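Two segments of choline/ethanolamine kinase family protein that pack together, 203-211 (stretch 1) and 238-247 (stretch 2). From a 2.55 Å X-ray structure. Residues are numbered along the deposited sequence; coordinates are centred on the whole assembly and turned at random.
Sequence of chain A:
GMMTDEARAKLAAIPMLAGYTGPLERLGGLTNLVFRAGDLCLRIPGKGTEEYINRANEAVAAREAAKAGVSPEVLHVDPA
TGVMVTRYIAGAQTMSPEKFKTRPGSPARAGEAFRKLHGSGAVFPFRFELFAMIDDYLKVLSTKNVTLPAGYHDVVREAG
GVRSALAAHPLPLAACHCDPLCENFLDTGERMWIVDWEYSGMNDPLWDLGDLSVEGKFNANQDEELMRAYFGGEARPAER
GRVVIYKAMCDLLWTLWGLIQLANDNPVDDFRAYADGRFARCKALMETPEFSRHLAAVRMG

Stretch 1 (203-211) NDPLWDLGD
Stretch 2 (238-247) AERGRVVIYK

Stretch 2 is helical throughout (phi/psi near -60/-45), whereas stretch 1 enters its helix from an extended Asn 203 (-164/172) and Asp 204 (-69/115). The helix axes approach to 7.6 Å with N-to-C directions 59° apart (signed crossing angle -59°), and the register is set by Gly 210 CA and Val 243 CA, 4.6 Å apart. Together the stretches bury 525 Å².

The polar evidence centres on Asp 204 (chi1 t, chi2 -14°), whose CA-to-CB bond points toward stretch 2. Arg 242, with chi1 -102° and chi2 to chi4 at 162°, 49° and -125°, presents two donors: NH2 bonds Asp 204 OD1 at 3.0 Å (172°) and NE bonds Asp 204 OD2 at 3.0 Å (159°), a bidentate salt bridge. Tyr 246 OH donates to Asp 204 OD2 at a very short 2.3 Å. Within stretch 1, Leu 206 N donates to Asp 204 OD1 at 3.3 Å (159°), a capping bond, so one buried carboxylate both caps its own helix and grips the neighbouring one; Asp 204 N is held by Asn 203 OD1 at 2.7 Å.

Apolar packing adjoins this cluster. Leu 206 (m, t) points toward stretch 2, its branched end suiting a hole among Glu 239, Arg 242, Val 243 and Tyr 246: its CD1 lies 4.1 Å from Val 243 CG2, and its CG lies over a guanidinium face, 3.6 Å from Arg 242 NH2. Tyr 246 (m, chi2 -51°) buries most area, 109 Å², combining an apolar ring with the hydroxyl that reaches Asp 204. Its CD1 meets the edge of Trp 207 (t, chi2 -87°) at CE3, 3.5 Å away; the six-membered ring and the tyrosine ring are oblique, planes at 68° and centroids 5.7 Å apart.

Close backbone approach depends on Gly 210. Its CA lies 3.6 Å from Val 243 CG1 (chi1 t), and an ideal CB there would clash with Tyr 246 CB at 2.8 Å.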

# COMPACT_ATOMS: atom_id res chain seq x y z
N ASN A 203 -5.01 -5.61 10.19
CA ASN A 203 -3.79 -4.97 10.59
C ASN A 203 -4.09 -3.80 11.54
O ASN A 203 -5.25 -3.45 11.80
CB ASN A 203 -3.09 -4.45 9.33
CG ASN A 203 -1.61 -4.13 9.54
OD1 ASN A 203 -1.07 -4.29 10.63
ND2 ASN A 203 -0.95 -3.68 8.48
N ASP A 204 -3.02 -3.22 12.10
CA ASP A 204 -3.10 -1.98 12.86
C ASP A 204 -3.44 -0.90 11.85
O ASP A 204 -2.64 -0.63 10.97
CB ASP A 204 -1.76 -1.70 13.51
CG ASP A 204 -1.76 -0.48 14.39
OD1 ASP A 204 -2.72 0.33 14.32
OD2 ASP A 204 -0.76 -0.34 15.14
N PRO A 205 -4.63 -0.27 11.96
CA PRO A 205 -5.08 0.72 11.01
C PRO A 205 -4.05 1.78 10.68
O PRO A 205 -4.03 2.27 9.56
CB PRO A 205 -6.28 1.37 11.72
CG PRO A 205 -6.21 0.93 13.12
CD PRO A 205 -5.60 -0.42 13.05
N LEU A 206 -3.21 2.13 11.65
CA LEU A 206 -2.20 3.16 11.43
C LEU A 206 -1.04 2.72 10.55
O LEU A 206 -0.16 3.53 10.20
CB LEU A 206 -1.69 3.74 12.77
CG LEU A 206 -2.80 4.37 13.60
CD1 LEU A 206 -2.24 5.24 14.70
CD2 LEU A 206 -3.80 5.15 12.72
N TRP A 207 -1.01 1.44 10.18
CA TRP A 207 0.00 1.00 9.23
C TRP A 207 -0.28 1.64 7.88
O TRP A 207 0.64 2.06 7.18
CB TRP A 207 0.01 -0.51 9.06
CG TRP A 207 0.71 -0.91 7.84
CD1 TRP A 207 0.17 -1.01 6.59
CD2 TRP A 207 2.09 -1.24 7.71
NE1 TRP A 207 1.13 -1.39 5.69
CE2 TRP A 207 2.32 -1.56 6.35
CE3 TRP A 207 3.15 -1.32 8.62
CZ2 TRP A 207 3.56 -1.93 5.88
CZ3 TRP A 207 4.39 -1.70 8.15
CH2 TRP A 207 4.59 -1.99 6.79
N ASP A 208 -1.57 1.69 7.52
CA ASP A 208 -2.00 2.29 6.27
C ASP A 208 -1.59 3.75 6.18
O ASP A 208 -1.07 4.20 5.14
CB ASP A 208 -3.53 2.17 6.10
CG ASP A 208 -3.97 0.81 5.55
OD1 ASP A 208 -3.09 -0.03 5.20
OD2 ASP A 208 -5.20 0.59 5.43
N LEU A 209 -1.83 4.49 7.26
CA LEU A 209 -1.45 5.91 7.33
C LEU A 209 0.05 6.07 7.20
O LEU A 209 0.52 6.91 6.43
CB LEU A 209 -1.97 6.60 8.60
CG LEU A 209 -3.46 7.02 8.52
CD1 LEU A 209 -4.42 5.83 8.36
CD2 LEU A 209 -3.90 7.85 9.71
N GLY A 210 0.80 5.25 7.92
CA GLY A 210 2.27 5.35 7.86
C GLY A 210 2.81 5.02 6.48
O GLY A 210 3.75 5.66 5.98
N ASP A 211 2.21 4.01 5.86
CA ASP A 211 2.66 3.54 4.56
C ASP A 211 2.43 4.60 3.49
O ASP A 211 3.33 4.92 2.71
CB ASP A 211 1.94 2.26 4.19
CG ASP A 211 2.61 1.50 3.03
OD1 ASP A 211 2.78 2.03 1.93
OD2 ASP A 211 2.92 0.32 3.23
N ALA A 238 0.41 9.18 21.07
CA ALA A 238 0.56 7.72 20.90
C ALA A 238 0.20 7.33 19.47
O ALA A 238 0.78 6.42 18.88
CB ALA A 238 -0.33 6.97 21.89
N GLU A 239 -0.77 8.03 18.93
CA GLU A 239 -1.24 7.78 17.57
C GLU A 239 -0.17 8.19 16.60
O GLU A 239 0.28 7.39 15.78
CB GLU A 239 -2.52 8.57 17.32
CG GLU A 239 -3.66 8.00 18.08
CD GLU A 239 -4.92 8.87 18.10
OE1 GLU A 239 -4.87 10.12 18.00
OE2 GLU A 239 -5.98 8.27 18.30
N ARG A 240 0.24 9.44 16.72
CA ARG A 240 1.31 10.01 15.90
C ARG A 240 2.54 9.13 15.97
O ARG A 240 3.18 8.88 14.96
CB ARG A 240 1.65 11.40 16.43
CG ARG A 240 2.55 12.25 15.56
CD ARG A 240 2.89 13.52 16.33
NE ARG A 240 1.69 14.10 16.96
CZ ARG A 240 0.82 14.88 16.33
NH1 ARG A 240 1.02 15.20 15.08
NH2 ARG A 240 -0.26 15.35 16.95
N GLY A 241 2.86 8.66 17.16
CA GLY A 241 4.01 7.77 17.35
C GLY A 241 3.92 6.48 16.55
O GLY A 241 4.92 5.97 16.05
N ARG A 242 2.72 5.92 16.47
CA ARG A 242 2.54 4.68 15.72
C ARG A 242 2.74 4.93 14.23
O ARG A 242 3.40 4.15 13.54
CB ARG A 242 1.19 4.00 16.06
CG ARG A 242 1.41 2.84 17.02
CD ARG A 242 0.21 2.32 17.77
NE ARG A 242 -0.99 2.06 16.97
CZ ARG A 242 -2.19 2.60 17.23
NH1 ARG A 242 -2.36 3.44 18.24
NH2 ARG A 242 -3.23 2.31 16.47
N VAL A 243 2.21 6.04 13.74
CA VAL A 243 2.38 6.36 12.33
C VAL A 243 3.88 6.48 12.04
O VAL A 243 4.41 5.83 11.14
CB VAL A 243 1.65 7.64 11.94
CG1 VAL A 243 1.81 7.87 10.46
CG2 VAL A 243 0.19 7.54 12.29
N VAL A 244 4.57 7.27 12.82
CA VAL A 244 6.01 7.44 12.59
C VAL A 244 6.74 6.09 12.67
O VAL A 244 7.62 5.80 11.86
CB VAL A 244 6.58 8.48 13.55
CG1 VAL A 244 8.10 8.54 13.46
CG2 VAL A 244 5.97 9.83 13.23
N ILE A 245 6.34 5.24 13.61
CA ILE A 245 6.93 3.91 13.77
C ILE A 245 6.76 3.07 12.49
O ILE A 245 7.72 2.42 12.01
CB ILE A 245 6.33 3.17 14.99
CG1 ILE A 245 7.02 3.64 16.27
CG2 ILE A 245 6.50 1.68 14.88
CD1 ILE A 245 8.50 3.40 16.24
N TYR A 246 5.55 3.11 11.94
CA TYR A 246 5.27 2.37 10.71
C TYR A 246 5.96 3.00 9.50
O TYR A 246 6.38 2.26 8.60
CB TYR A 246 3.75 2.22 10.49
CG TYR A 246 3.09 1.33 11.52
CD1 TYR A 246 3.60 0.06 11.81
CD2 TYR A 246 1.96 1.74 12.21
CE1 TYR A 246 3.00 -0.76 12.76
CE2 TYR A 246 1.34 0.92 13.16
CZ TYR A 246 1.87 -0.33 13.44
OH TYR A 246 1.26 -1.15 14.37
N LYS A 247 6.09 4.32 9.46
CA LYS A 247 6.89 4.93 8.41
C LYS A 247 8.25 4.22 8.36
O LYS A 247 8.69 3.79 7.30
CB LYS A 247 7.12 6.42 8.66
CG LYS A 247 6.07 7.38 8.13
CD LYS A 247 6.37 8.78 8.66
CE LYS A 247 6.12 9.88 7.65
NZ LYS A 247 6.20 11.26 8.25